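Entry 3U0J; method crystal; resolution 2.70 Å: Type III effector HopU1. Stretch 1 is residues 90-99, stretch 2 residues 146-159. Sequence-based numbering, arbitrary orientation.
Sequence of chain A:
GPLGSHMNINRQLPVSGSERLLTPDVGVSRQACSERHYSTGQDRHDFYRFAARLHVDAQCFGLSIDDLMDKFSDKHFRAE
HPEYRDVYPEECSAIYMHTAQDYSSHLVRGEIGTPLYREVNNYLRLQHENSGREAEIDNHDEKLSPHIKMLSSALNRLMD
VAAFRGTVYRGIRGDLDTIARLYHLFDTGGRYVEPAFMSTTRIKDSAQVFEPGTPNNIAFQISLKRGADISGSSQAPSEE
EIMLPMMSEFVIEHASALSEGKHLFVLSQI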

# COMPACT_ATOMS: atom_id res chain seq x y z
N GLU A 90 14.68 7.50 -3.34
CA GLU A 90 14.35 6.92 -2.05
C GLU A 90 12.84 6.64 -1.99
O GLU A 90 12.40 5.66 -1.39
CB GLU A 90 14.82 7.82 -0.89
CG GLU A 90 16.34 7.96 -0.77
CD GLU A 90 16.98 9.03 -1.70
OE1 GLU A 90 16.31 9.54 -2.62
OE2 GLU A 90 18.17 9.36 -1.49
N GLU A 91 12.04 7.47 -2.65
CA GLU A 91 10.60 7.29 -2.64
C GLU A 91 10.18 6.16 -3.56
O GLU A 91 9.37 5.30 -3.20
CB GLU A 91 9.89 8.60 -2.98
CG GLU A 91 9.81 9.54 -1.80
CD GLU A 91 9.85 11.01 -2.17
OE1 GLU A 91 10.13 11.33 -3.35
OE2 GLU A 91 9.60 11.85 -1.28
N CYS A 92 10.75 6.14 -4.75
CA CYS A 92 10.48 5.01 -5.64
C CYS A 92 10.80 3.71 -4.92
O CYS A 92 9.99 2.78 -4.93
CB CYS A 92 11.30 5.11 -6.92
SG CYS A 92 10.79 6.50 -7.91
N SER A 93 11.96 3.67 -4.27
CA SER A 93 12.42 2.48 -3.56
C SER A 93 11.46 2.06 -2.44
O SER A 93 11.23 0.87 -2.23
CB SER A 93 13.83 2.70 -2.98
OG SER A 93 14.75 3.04 -4.01
N ALA A 94 10.93 3.04 -1.72
CA ALA A 94 9.99 2.75 -0.66
C ALA A 94 8.75 2.11 -1.28
O ALA A 94 8.24 1.11 -0.77
CB ALA A 94 9.66 3.98 0.10
N ILE A 95 8.26 2.65 -2.39
CA ILE A 95 7.09 2.02 -3.01
C ILE A 95 7.45 0.60 -3.45
O ILE A 95 6.74 -0.36 -3.13
CB ILE A 95 6.62 2.77 -4.23
CG1 ILE A 95 6.00 4.10 -3.85
CG2 ILE A 95 5.63 1.92 -5.00
CD1 ILE A 95 5.81 4.99 -5.06
N TYR A 96 8.54 0.47 -4.18
CA TYR A 96 8.99 -0.84 -4.65
C TYR A 96 9.06 -1.84 -3.50
O TYR A 96 8.44 -2.90 -3.55
CB TYR A 96 10.36 -0.73 -5.33
CG TYR A 96 10.85 -2.01 -5.97
CD1 TYR A 96 11.49 -2.99 -5.21
CD2 TYR A 96 10.70 -2.24 -7.33
CE1 TYR A 96 11.95 -4.17 -5.80
CE2 TYR A 96 11.16 -3.40 -7.92
CZ TYR A 96 11.78 -4.37 -7.16
OH TYR A 96 12.23 -5.54 -7.75
N MET A 97 9.80 -1.49 -2.45
CA MET A 97 10.04 -2.40 -1.33
C MET A 97 8.74 -2.76 -0.63
O MET A 97 8.59 -3.87 -0.13
CB MET A 97 11.03 -1.81 -0.34
CG MET A 97 12.45 -1.80 -0.84
SD MET A 97 13.59 -0.99 0.29
CE MET A 97 14.96 -2.09 0.04
N HIS A 98 7.79 -1.84 -0.62
CA HIS A 98 6.49 -2.12 0.00
C HIS A 98 5.61 -3.07 -0.84
O HIS A 98 4.77 -3.78 -0.28
CB HIS A 98 5.75 -0.82 0.28
CG HIS A 98 4.67 -0.95 1.30
ND1 HIS A 98 4.90 -0.88 2.65
CD2 HIS A 98 3.33 -1.12 1.16
CE1 HIS A 98 3.76 -1.01 3.31
NE2 HIS A 98 2.79 -1.15 2.43
N THR A 99 5.80 -3.08 -2.16
CA THR A 99 4.97 -3.91 -3.04
C THR A 99 5.59 -5.28 -3.25
O THR A 99 5.03 -6.14 -3.95
CB THR A 99 4.78 -3.27 -4.42
OG1 THR A 99 6.05 -3.15 -5.09
CG2 THR A 99 4.13 -1.91 -4.31
N PRO A 146 11.16 5.54 9.32
CA PRO A 146 11.83 6.01 8.11
C PRO A 146 11.12 5.53 6.85
O PRO A 146 11.10 6.24 5.87
CB PRO A 146 13.21 5.38 8.22
CG PRO A 146 13.39 5.07 9.63
CD PRO A 146 12.06 4.75 10.18
N HIS A 147 10.53 4.34 6.88
CA HIS A 147 9.82 3.81 5.72
C HIS A 147 8.38 4.33 5.65
O HIS A 147 7.85 4.61 4.57
CB HIS A 147 9.82 2.28 5.75
CG HIS A 147 9.00 1.66 4.65
ND1 HIS A 147 9.51 1.41 3.39
CD2 HIS A 147 7.72 1.21 4.64
CE1 HIS A 147 8.57 0.85 2.65
NE2 HIS A 147 7.48 0.72 3.38
N ILE A 148 7.74 4.44 6.80
CA ILE A 148 6.37 4.91 6.78
C ILE A 148 6.36 6.30 6.18
O ILE A 148 5.53 6.61 5.32
CB ILE A 148 5.74 4.92 8.18
CG1 ILE A 148 5.52 3.48 8.66
CG2 ILE A 148 4.43 5.65 8.14
CD1 ILE A 148 5.16 3.34 10.11
N LYS A 149 7.32 7.11 6.60
CA LYS A 149 7.38 8.49 6.17
C LYS A 149 7.74 8.54 4.70
O LYS A 149 7.13 9.28 3.95
CB LYS A 149 8.36 9.31 7.03
CG LYS A 149 8.05 9.31 8.53
CD LYS A 149 8.71 10.47 9.26
CE LYS A 149 10.23 10.51 9.04
NZ LYS A 149 10.87 11.74 9.61
N MET A 150 8.70 7.73 4.28
CA MET A 150 9.13 7.79 2.89
C MET A 150 7.97 7.41 1.98
O MET A 150 7.74 8.08 0.98
CB MET A 150 10.36 6.92 2.64
CG MET A 150 11.27 7.44 1.51
SD MET A 150 11.67 9.21 1.52
CE MET A 150 12.04 9.33 -0.18
N LEU A 151 7.23 6.35 2.34
CA LEU A 151 6.12 5.90 1.51
C LEU A 151 5.03 6.97 1.45
O LEU A 151 4.49 7.27 0.38
CB LEU A 151 5.52 4.60 2.04
CG LEU A 151 5.14 3.51 1.02
CD1 LEU A 151 3.94 2.73 1.49
CD2 LEU A 151 4.89 4.04 -0.36
N SER A 152 4.71 7.55 2.60
CA SER A 152 3.73 8.63 2.62
C SER A 152 4.16 9.74 1.67
O SER A 152 3.38 10.17 0.83
CB SER A 152 3.56 9.17 4.03
OG SER A 152 2.97 8.21 4.89
N SER A 153 5.40 10.19 1.79
CA SER A 153 5.89 11.24 0.90
C SER A 153 5.75 10.83 -0.56
O SER A 153 5.31 11.62 -1.38
CB SER A 153 7.35 11.59 1.21
OG SER A 153 7.82 12.63 0.37
N ALA A 154 6.12 9.59 -0.86
CA ALA A 154 6.05 9.12 -2.24
C ALA A 154 4.65 9.31 -2.77
O ALA A 154 4.45 9.90 -3.84
CB ALA A 154 6.46 7.69 -2.34
N LEU A 155 3.67 8.80 -2.03
CA LEU A 155 2.30 8.88 -2.50
C LEU A 155 1.88 10.34 -2.62
O LEU A 155 1.14 10.69 -3.52
CB LEU A 155 1.35 8.12 -1.58
CG LEU A 155 1.75 6.69 -1.18
CD1 LEU A 155 0.64 6.04 -0.36
CD2 LEU A 155 2.12 5.81 -2.37
N ASN A 156 2.35 11.19 -1.73
CA ASN A 156 1.98 12.60 -1.80
C ASN A 156 2.54 13.27 -3.07
O ASN A 156 1.78 13.91 -3.80
CB ASN A 156 2.36 13.37 -0.52
CG ASN A 156 1.33 13.21 0.61
OD1 ASN A 156 0.16 12.96 0.35
ND2 ASN A 156 1.76 13.37 1.85
N ARG A 157 3.85 13.12 -3.32
CA ARG A 157 4.50 13.59 -4.54
C ARG A 157 3.72 13.14 -5.77
O ARG A 157 3.48 13.92 -6.68
CB ARG A 157 5.90 12.99 -4.65
CG ARG A 157 7.11 13.89 -4.37
CD ARG A 157 7.11 14.28 -2.97
NE ARG A 157 8.41 14.37 -2.28
CZ ARG A 157 9.04 15.52 -2.03
NH1 ARG A 157 8.56 16.67 -2.50
NH2 ARG A 157 10.15 15.53 -1.31
N LEU A 158 3.33 11.87 -5.81
CA LEU A 158 2.64 11.33 -6.99
C LEU A 158 1.20 11.81 -7.11
O LEU A 158 0.75 12.16 -8.20
CB LEU A 158 2.64 9.80 -7.00
CG LEU A 158 3.92 9.03 -7.33
CD1 LEU A 158 3.79 7.56 -6.89
CD2 LEU A 158 4.30 9.14 -8.80
N MET A 159 0.45 11.80 -6.02
CA MET A 159 -0.91 12.32 -6.08
C MET A 159 -0.85 13.81 -6.49
O MET A 159 -1.75 14.31 -7.13
CB MET A 159 -1.67 12.08 -4.77
CG MET A 159 -2.21 10.65 -4.62
SD MET A 159 -3.21 10.37 -3.15
CE MET A 159 -1.99 10.84 -1.94

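The two helices cross at 108° between their N-to-C directions, their axes 8.3 Å apart at closest approach, and small residues mark the crossing: Ala94 CB points toward the second helix and lies 3.9 Å from Met150 CB, while Ala154 CB packs 3.6 Å from Glu91 CB.

Glu91 provides the polar anchor. Its CA-to-CB bond runs sideways, but chi1 m (-80°) and an unusual chi2 of 148° bring the side chain into a hole formed by Met150, Ser153, Ala154 and Arg157, with the carboxylate reaching Ser153 and Arg157. There Glu91 OE2 accepts hydrogen bonds from Ser153 OG (2.5 Å), whose t rotamer places the hydroxyl within reach, and from Arg157 NE (3.0 Å). The latter hydrogen bond is nearly linear and part of a salt bridge, with Glu91 OE2 at the edge of the guanidinium, so the buried charge is compensated.

At the other end, His98 and His147, both with chi1 t and chi2 near 85°, meet rim to rim with planes 19° apart. This edgewise arrangement allows a hydrogen bond between His98 ND1 and His147 NE2 (3.1 Å), and leaves a face of His98 free for Leu151 CD1, 3.8 Å from the ring centroid.

To one side of the line joining these polar sites, Ile95, in an m,t conformation, extends CD1 to Leu158 CD1 (3.7 Å) and Ala154 CB (3.9 Å), while its CG1 meets Leu151 CD2 (3.7 Å).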